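Local coordinates for protein nucleoside phosphorylase, putative (Trypanosoma brucei, PDB 3BJE) that acts as a homodimeric uridine phosphorylase, cleaving uridine with phosphate to give uracil and ribose 1-phosphate, at residues 193-198 against 204-209; 197-202 against 275-280. All blocks are in the same frame, centred on the assembly; numbering follows the deposited sequence.

Contact 1 of 2, residues 193-198 against 204-209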
ATOM      1  N   ARG A 193       8.948  23.966   3.364  1.00 18.27           N
ATOM      2  CA  ARG A 193       9.979  24.819   2.766  1.00 18.67           C
ATOM      3  C   ARG A 193      11.360  24.201   2.977  1.00 16.97           C
ATOM      4  O   ARG A 193      12.153  24.108   2.039  1.00 18.34           O
ATOM      5  CB  ARG A 193       9.945  26.248   3.354  1.00 18.62           C
ATOM      6  CG  ARG A 193      11.001  27.182   2.774  1.00 19.48           C
ATOM      7  CD  ARG A 193      11.027  28.516   3.492  1.00 21.49           C
ATOM      8  NE  ARG A 193      11.698  28.467   4.794  1.00 24.27           N
ATOM      9  CZ  ARG A 193      13.009  28.641   4.984  1.00 26.25           C
ATOM     10  NH1 ARG A 193      13.834  28.822   3.957  1.00 26.48           N
ATOM     11  NH2 ARG A 193      13.507  28.603   6.216  1.00 28.99           N
ATOM     12  N   ILE A 194      11.661  23.800   4.206  1.00 18.65           N
ATOM     13  CA  ILE A 194      12.967  23.251   4.522  1.00 16.29           C
ATOM     14  C   ILE A 194      13.194  21.943   3.776  1.00 17.78           C
ATOM     15  O   ILE A 194      14.233  21.741   3.162  1.00 17.79           O
ATOM     16  CB  ILE A 194      13.145  23.070   6.055  1.00 17.82           C
ATOM     17  CG1 ILE A 194      13.224  24.431   6.744  1.00 19.30           C
ATOM     18  CG2 ILE A 194      14.391  22.252   6.390  1.00 17.04           C
ATOM     19  CD1 ILE A 194      14.511  25.215   6.467  1.00 21.46           C
ATOM     20  N   VAL A 195      12.207  21.059   3.791  1.00 17.11           N
ATOM     21  CA  VAL A 195      12.349  19.779   3.092  1.00 18.02           C
ATOM     22  C   VAL A 195      12.531  19.982   1.578  1.00 17.86           C
ATOM     23  O   VAL A 195      13.369  19.325   0.953  1.00 19.63           O
ATOM     24  CB  VAL A 195      11.132  18.842   3.360  1.00 18.32           C
ATOM     25  CG1 VAL A 195      11.223  17.587   2.488  1.00 23.18           C
ATOM     26  CG2 VAL A 195      11.083  18.448   4.832  1.00 21.01           C
ATOM     27  N   ARG A 196      11.750  20.873   0.977  1.00 19.57           N
ATOM     28  CA  ARG A 196      11.875  21.150  -0.455  1.00 20.77           C
ATOM     29  C   ARG A 196      13.209  21.807  -0.835  1.00 20.51           C
ATOM     30  O   ARG A 196      13.713  21.575  -1.940  1.00 22.44           O
ATOM     31  CB  ARG A 196      10.712  22.030  -0.918  1.00 22.42           C
ATOM     32  CG  ARG A 196       9.367  21.319  -0.881  1.00 24.20           C
ATOM     33  CD  ARG A 196       9.115  20.557  -2.153  1.00 25.55           C
ATOM     34  NE  ARG A 196       9.008  21.491  -3.273  1.00 25.82           N
ATOM     35  CZ  ARG A 196       8.834  21.124  -4.540  1.00 29.94           C
ATOM     36  NH1 ARG A 196       8.714  19.843  -4.854  1.00 24.52           N
ATOM     37  NH2 ARG A 196       8.755  22.051  -5.493  1.00 29.54           N
ATOM     38  N   GLU A 197      13.769  22.630   0.047  1.00 19.24           N
ATOM     39  CA  GLU A 197      14.980  23.385  -0.280  1.00 20.00           C
ATOM     40  C   GLU A 197      16.248  22.605   0.004  1.00 19.92           C
ATOM     41  O   GLU A 197      17.240  22.746  -0.710  1.00 20.49           O
ATOM     42  CB  GLU A 197      15.000  24.732   0.460  1.00 20.56           C
ATOM     43  CG  GLU A 197      13.957  25.693  -0.110  1.00 26.50           C
ATOM     44  CD  GLU A 197      13.877  27.048   0.597  1.00 29.07           C
ATOM     45  OE1 GLU A 197      14.569  27.270   1.614  1.00 29.04           O
ATOM     46  OE2 GLU A 197      13.092  27.897   0.117  1.00 32.66           O
ATOM     47  N   GLN A 198      16.181  21.745   1.016  1.00 17.89           N
ATOM     48  CA  GLN A 198      17.356  21.090   1.578  1.00 17.42           C
ATOM     49  C   GLN A 198      17.391  19.569   1.422  1.00 17.74           C
ATOM     50  O   GLN A 198      18.209  18.913   2.073  1.00 23.69           O
ATOM     51  CB  GLN A 198      17.474  21.439   3.058  1.00 18.85           C
ATOM     52  CG  GLN A 198      17.697  22.930   3.310  1.00 19.85           C
ATOM     53  CD  GLN A 198      17.795  23.270   4.776  1.00 21.30           C
ATOM     54  OE1 GLN A 198      18.102  22.406   5.605  1.00 23.33           O
ATOM     55  NE2 GLN A 198      17.525  24.534   5.112  1.00 22.57           N
ATOM     56  N   ILE A 204       9.651  16.264  -5.564  1.00 18.68           N
ATOM     57  CA  ILE A 204       8.361  15.639  -5.238  1.00 18.47           C
ATOM     58  C   ILE A 204       7.418  16.675  -4.641  1.00 17.67           C
ATOM     59  O   ILE A 204       7.816  17.465  -3.808  1.00 17.57           O
ATOM     60  CB  ILE A 204       8.551  14.496  -4.208  1.00 18.15           C
ATOM     61  CG1 ILE A 204       9.587  13.482  -4.719  1.00 18.87           C
ATOM     62  CG2 ILE A 204       7.222  13.800  -3.869  1.00 17.15           C
ATOM     63  CD1 ILE A 204       9.094  12.649  -5.926  1.00 19.79           C
ATOM     64  N   ASP A 205       6.150  16.641  -5.038  1.00 18.16           N
ATOM     65  CA  ASP A 205       5.123  17.525  -4.455  1.00 18.12           C
ATOM     66  C   ASP A 205       4.692  16.940  -3.097  1.00 18.22           C
ATOM     67  O   ASP A 205       3.573  16.452  -2.925  1.00 18.42           O
ATOM     68  CB  ASP A 205       3.927  17.686  -5.409  1.00 18.30           C
ATOM     69  CG  ASP A 205       2.912  18.693  -4.921  1.00 23.52           C
ATOM     70  OD1 ASP A 205       3.177  19.448  -3.962  1.00 23.51           O
ATOM     71  OD2 ASP A 205       1.821  18.746  -5.513  1.00 23.86           O
ATOM     72  N   ILE A 206       5.602  16.981  -2.127  1.00 18.98           N
ATOM     73  CA  ILE A 206       5.323  16.466  -0.780  1.00 18.44           C
ATOM     74  C   ILE A 206       4.210  17.245  -0.085  1.00 20.39           C
ATOM     75  O   ILE A 206       3.939  18.406  -0.415  1.00 20.00           O
ATOM     76  CB  ILE A 206       6.578  16.454   0.109  1.00 20.65           C
ATOM     77  CG1 ILE A 206       7.133  17.872   0.285  1.00 23.56           C
ATOM     78  CG2 ILE A 206       7.640  15.565  -0.506  1.00 21.16           C
ATOM     79  CD1 ILE A 206       8.116  18.009   1.424  1.00 27.67           C
ATOM     80  N   TYR A 207       3.544  16.591   0.856  1.00 18.88           N
ATOM     81  CA  TYR A 207       2.604  17.272   1.707  1.00 17.83           C
ATOM     82  C   TYR A 207       3.004  17.117   3.174  1.00 19.45           C
ATOM     83  O   TYR A 207       4.000  16.466   3.484  1.00 20.03           O
ATOM     84  CB  TYR A 207       1.189  16.799   1.464  1.00 18.13           C
ATOM     85  CG  TYR A 207       0.875  15.363   1.788  1.00 18.81           C
ATOM     86  CD1 TYR A 207       0.261  15.018   2.990  1.00 19.99           C
ATOM     87  CD2 TYR A 207       1.148  14.347   0.878  1.00 18.62           C
ATOM     88  CE1 TYR A 207      -0.044  13.700   3.287  1.00 18.31           C
ATOM     89  CE2 TYR A 207       0.843  13.019   1.163  1.00 20.24           C
ATOM     90  CZ  TYR A 207       0.234  12.706   2.375  1.00 19.69           C
ATOM     91  OH  TYR A 207      -0.143  11.407   2.668  1.00 19.39           O
ATOM     92  N   THR A 208       2.264  17.786   4.060  1.00 20.19           N
ATOM     93  CA  THR A 208       2.507  17.700   5.485  1.00 21.63           C
ATOM     94  C   THR A 208       1.210  17.466   6.235  1.00 22.35           C
ATOM     95  O   THR A 208       0.115  17.678   5.702  1.00 21.06           O
ATOM     96  CB  THR A 208       3.157  18.994   6.011  1.00 21.13           C
ATOM     97  OG1 THR A 208       2.308  20.104   5.720  1.00 22.78           O
ATOM     98  CG2 THR A 208       4.557  19.244   5.368  1.00 22.61           C
ATOM     99  N   SER A 209       1.348  17.057   7.483  1.00 20.79           N
ATOM    100  CA  SER A 209       0.224  17.015   8.427  1.00 20.18           C
ATOM    101  C   SER A 209       0.756  17.064   9.864  1.00 19.20           C
ATOM    102  O   SER A 209       1.932  17.369  10.111  1.00 20.85           O
ATOM    103  CB  SER A 209      -0.635  15.766   8.188  1.00 22.07           C
ATOM    104  OG  SER A 209      -1.892  15.844   8.855  1.00 21.97           O
TER
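Two N-H groups converge on the carbonyl oxygen of I204. R196 NH1 reaches I204 O from across the contact at 2.7 Å, a short but bent bond with an N-H...O angle of 134°. The guanidinium meets the oxygen near its own plane, at one edge, whereas from the carbonyl's side the donor stands above the peptide plane. The second grip is local: I206 N makes a weak bond to I204 O at 2.8 Å, closing an inverse gamma turn centred on D205. R196 gets there by bending at both chi2 and chi3, which folds its chain over the turn and brings CD to 4.1 Å from I206 CG1. The side chain of D205 leaves the backbone away from the helix segment, and its carboxylate forms a salt bridge with R192, one helical turn before R196, whose NE also donates to I206 O.

Beneath this polar layer, V195 and I206 meet through single methyls. V195 CG1 presses on I206 CD1 at 3.3 Å, tighter than ordinary carbon contact. With chi1 at 61°, CG1 of I206 is flanked by both backbone arms of its own residue, and the extended chi2 sends CD1 to V195. Both side chains also pack on I168 of strand 161-169.

Two arginines of helix 186-198 thus hold the backbone entering strand 207-210, and the short R196 bond probably gains strength from the positive charge of its donor.

Contact 2 of 2, residues 197-202 against 275-280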
ATOM      1  N   GLU A 197      13.769  22.630   0.047  1.00 19.24           N
ATOM      2  CA  GLU A 197      14.980  23.385  -0.280  1.00 20.00           C
ATOM      3  C   GLU A 197      16.248  22.605   0.004  1.00 19.92           C
ATOM      4  O   GLU A 197      17.240  22.746  -0.710  1.00 20.49           O
ATOM      5  CB  GLU A 197      15.000  24.732   0.460  1.00 20.56           C
ATOM      6  CG  GLU A 197      13.957  25.693  -0.110  1.00 26.50           C
ATOM      7  CD  GLU A 197      13.877  27.048   0.597  1.00 29.07           C
ATOM      8  OE1 GLU A 197      14.569  27.270   1.614  1.00 29.04           O
ATOM      9  OE2 GLU A 197      13.092  27.897   0.117  1.00 32.66           O
ATOM     10  N   GLN A 198      16.181  21.745   1.016  1.00 17.89           N
ATOM     11  CA  GLN A 198      17.356  21.090   1.578  1.00 17.42           C
ATOM     12  C   GLN A 198      17.391  19.569   1.422  1.00 17.74           C
ATOM     13  O   GLN A 198      18.209  18.913   2.073  1.00 23.69           O
ATOM     14  CB  GLN A 198      17.474  21.439   3.058  1.00 18.85           C
ATOM     15  CG  GLN A 198      17.697  22.930   3.310  1.00 19.85           C
ATOM     16  CD  GLN A 198      17.795  23.270   4.776  1.00 21.30           C
ATOM     17  OE1 GLN A 198      18.102  22.406   5.605  1.00 23.33           O
ATOM     18  NE2 GLN A 198      17.525  24.534   5.112  1.00 22.57           N
ATOM     19  N   THR A 199      16.526  18.997   0.584  1.00 16.93           N
ATOM     20  CA  THR A 199      16.618  17.574   0.299  1.00 17.93           C
ATOM     21  C   THR A 199      16.228  17.288  -1.141  1.00 17.74           C
ATOM     22  O   THR A 199      15.648  18.123  -1.823  1.00 17.60           O
ATOM     23  CB  THR A 199      15.679  16.714   1.188  1.00 17.62           C
ATOM     24  OG1 THR A 199      14.331  16.774   0.701  1.00 19.44           O
ATOM     25  CG2 THR A 199      15.693  17.152   2.649  1.00 17.47           C
ATOM     26  N   GLY A 200      16.514  16.068  -1.584  1.00 17.67           N
ATOM     27  CA  GLY A 200      16.097  15.607  -2.902  1.00 16.99           C
ATOM     28  C   GLY A 200      14.601  15.510  -3.097  1.00 16.99           C
ATOM     29  O   GLY A 200      14.136  15.302  -4.223  1.00 18.51           O
ATOM     30  N   LEU A 201      13.833  15.659  -2.012  1.00 15.93           N
ATOM     31  CA  LEU A 201      12.371  15.792  -2.146  1.00 15.85           C
ATOM     32  C   LEU A 201      11.991  17.103  -2.846  1.00 18.01           C
ATOM     33  O   LEU A 201      10.823  17.323  -3.121  1.00 18.61           O
ATOM     34  CB  LEU A 201      11.673  15.668  -0.799  1.00 17.53           C
ATOM     35  CG  LEU A 201      11.854  14.267  -0.180  1.00 19.93           C
ATOM     36  CD1 LEU A 201      11.539  14.285   1.308  1.00 20.02           C
ATOM     37  CD2 LEU A 201      11.004  13.173  -0.880  1.00 20.05           C
ATOM     38  N   ARG A 202      12.967  17.951  -3.178  1.00 17.88           N
ATOM     39  CA  ARG A 202      12.734  19.035  -4.119  1.00 16.94           C
ATOM     40  C   ARG A 202      12.050  18.544  -5.412  1.00 19.49           C
ATOM     41  O   ARG A 202      11.433  19.322  -6.112  1.00 21.84           O
ATOM     42  CB  ARG A 202      14.035  19.796  -4.426  1.00 18.58           C
ATOM     43  CG  ARG A 202      15.044  19.014  -5.255  1.00 19.65           C
ATOM     44  CD  ARG A 202      16.288  19.828  -5.568  1.00 18.73           C
ATOM     45  NE  ARG A 202      16.923  20.343  -4.355  1.00 18.69           N
ATOM     46  CZ  ARG A 202      17.754  19.659  -3.574  1.00 19.63           C
ATOM     47  NH1 ARG A 202      18.111  18.413  -3.882  1.00 18.60           N
ATOM     48  NH2 ARG A 202      18.230  20.237  -2.469  1.00 20.03           N
ATOM     49  N   GLY A 275      17.981  13.386   8.043  1.00 15.81           N
ATOM     50  CA  GLY A 275      18.650  13.467   9.334  1.00 18.25           C
ATOM     51  C   GLY A 275      19.340  14.785   9.607  1.00 16.80           C
ATOM     52  O   GLY A 275      19.626  15.100  10.788  1.00 18.68           O
ATOM     53  N   SER A 276      19.642  15.555   8.551  1.00 15.79           N
ATOM     54  CA  SER A 276      20.395  16.824   8.701  1.00 17.10           C
ATOM     55  C   SER A 276      19.469  17.990   9.054  1.00 16.65           C
ATOM     56  O   SER A 276      19.941  19.063   9.453  1.00 17.48           O
ATOM     57  CB  SER A 276      21.147  17.152   7.419  1.00 18.55           C
ATOM     58  OG  SER A 276      20.267  17.566   6.390  1.00 22.75           O
ATOM     59  N   LEU A 277      18.161  17.778   8.904  1.00 17.02           N
ATOM     60  CA  LEU A 277      17.194  18.864   9.006  1.00 17.17           C
ATOM     61  C   LEU A 277      16.903  19.254  10.452  1.00 17.86           C
ATOM     62  O   LEU A 277      16.856  18.406  11.357  1.00 18.87           O
ATOM     63  CB  LEU A 277      15.878  18.528   8.286  1.00 17.77           C
ATOM     64  CG  LEU A 277      15.970  18.056   6.833  1.00 17.46           C
ATOM     65  CD1 LEU A 277      14.615  17.850   6.264  1.00 17.70           C
ATOM     66  CD2 LEU A 277      16.733  19.083   5.993  1.00 18.76           C
ATOM     67  N   LYS A 278      16.686  20.554  10.636  1.00 19.13           N
ATOM     68  CA  LYS A 278      16.203  21.105  11.872  1.00 23.48           C
ATOM     69  C   LYS A 278      15.100  22.079  11.502  1.00 23.51           C
ATOM     70  O   LYS A 278      15.298  22.963  10.664  1.00 28.57           O
ATOM     71  CB  LYS A 278      17.338  21.813  12.609  1.00 25.03           C
ATOM     72  CG  LYS A 278      18.402  20.860  13.111  1.00 26.48           C
ATOM     73  CD  LYS A 278      19.477  21.570  13.912  1.00 31.71           C
ATOM     74  CE  LYS A 278      20.398  20.556  14.583  1.00 38.76           C
ATOM     75  NZ  LYS A 278      19.652  19.630  15.501  1.00 42.55           N
ATOM     76  N   PHE A 279      13.925  21.893  12.093  1.00 19.28           N
ATOM     77  CA  PHE A 279      12.802  22.764  11.841  1.00 22.09           C
ATOM     78  C   PHE A 279      12.668  23.702  13.015  1.00 21.12           C
ATOM     79  O   PHE A 279      12.434  23.258  14.132  1.00 21.79           O
ATOM     80  CB  PHE A 279      11.519  21.946  11.680  1.00 21.55           C
ATOM     81  CG  PHE A 279      11.627  20.835  10.657  1.00 18.98           C
ATOM     82  CD1 PHE A 279      12.020  21.115   9.355  1.00 16.64           C
ATOM     83  CD2 PHE A 279      11.346  19.520  11.002  1.00 19.31           C
ATOM     84  CE1 PHE A 279      12.136  20.125   8.427  1.00 17.99           C
ATOM     85  CE2 PHE A 279      11.450  18.503  10.055  1.00 20.72           C
ATOM     86  CZ  PHE A 279      11.840  18.810   8.764  1.00 17.72           C
ATOM     87  N   ASN A 280      12.821  24.996  12.754  1.00 21.54           N
ATOM     88  CA  ASN A 280      12.635  26.025  13.778  1.00 22.94           C
ATOM     89  C   ASN A 280      11.162  26.388  13.829  1.00 22.61           C
ATOM     90  O   ASN A 280      10.695  27.258  13.093  1.00 24.22           O
ATOM     91  CB  ASN A 280      13.491  27.236  13.450  1.00 25.82           C
ATOM     92  CG  ASN A 280      14.973  26.928  13.525  1.00 31.64           C
ATOM     93  OD1 ASN A 280      15.443  26.323  14.492  1.00 35.63           O
ATOM     94  ND2 ASN A 280      15.716  27.327  12.499  1.00 39.16           N
TER
HETATM   95  O   HOH W   1      17.529  22.406   8.361  1.00 25.24           O
HETATM   96  O   HOH W   2      20.296  20.470   5.737  1.00 26.60           O
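Q198, at the end region of helix 186-198, lays its chain past L277 in the opposite direction, with CB 3.8 Å from L277 CD2 and OE1 also close to that methyl. The chain is extended beyond CG (chi2 179°), which carries the amide toward 276-278, where two waters span the remaining gap to S276 OG and K278 N. OE1 accepts from both. Water 1 is 2.8 Å from Q198 OE1 and takes the N-H of K278; water 2 also donates to OE1 and gives its other bond to S276 OG at 3.0 Å. S276 OG is in turn bonded to E273 O, so the amide oxygen is tied through water to S276, at the end of helix 270-276, and to K278 just beyond it, without any direct polar bond between the segments.

T199 supplies the second apolar touch. Its CG2 lies 3.8 Å from L277 CD1, the two side chains crossing at about a right angle. CD1 of L277 meets T199 alone of the two neighbours, whereas CD2 lies against both Q198 and T199 CG2. The threonine hydroxyl bonds both back to the helix and onward along the chain: OG1 donates to V195 O in the last turn of the helix and accepts from L201 N at 3.0 Å. Next, G200 N is held by E273 OE1, a direct link to helix 270-276. L201 packs on V195, I206 and M170. R202 then folds back: its NH2 donates to E197 O at 3.2 Å, while T199 O lies over the centre of the guanidinium, 3.1 Å above its plane.

The T199 hydroxyl and L201 N form an ST turn, which here leads from the helix into the 3-10 segment 200-202; L277 packs beside it within the phosphorylase-superfamily domain.

Contacts 1 and 2 have centres about 8 Å apart and share the end of helix 186-198, with E197 and Q198 in both. The chain leaves contact 1 through segment 197-202 and returns to it at I204. R196 NH1 packs 3.0 Å from R202 O, and V195 CG1 lies 3.5 Å from L201 CD1, while I194 CG2 packs on F279 CE1 at 3.7 Å. I204 of contact 1 and L201 of contact 2 both rest on Y176 of the second subunit. Neither contact reaches the ribose 1-phosphate, uracil or calcium sites, but strand 279-281 pairs with strand 284-292, which carries the pocket residues I291 and E292.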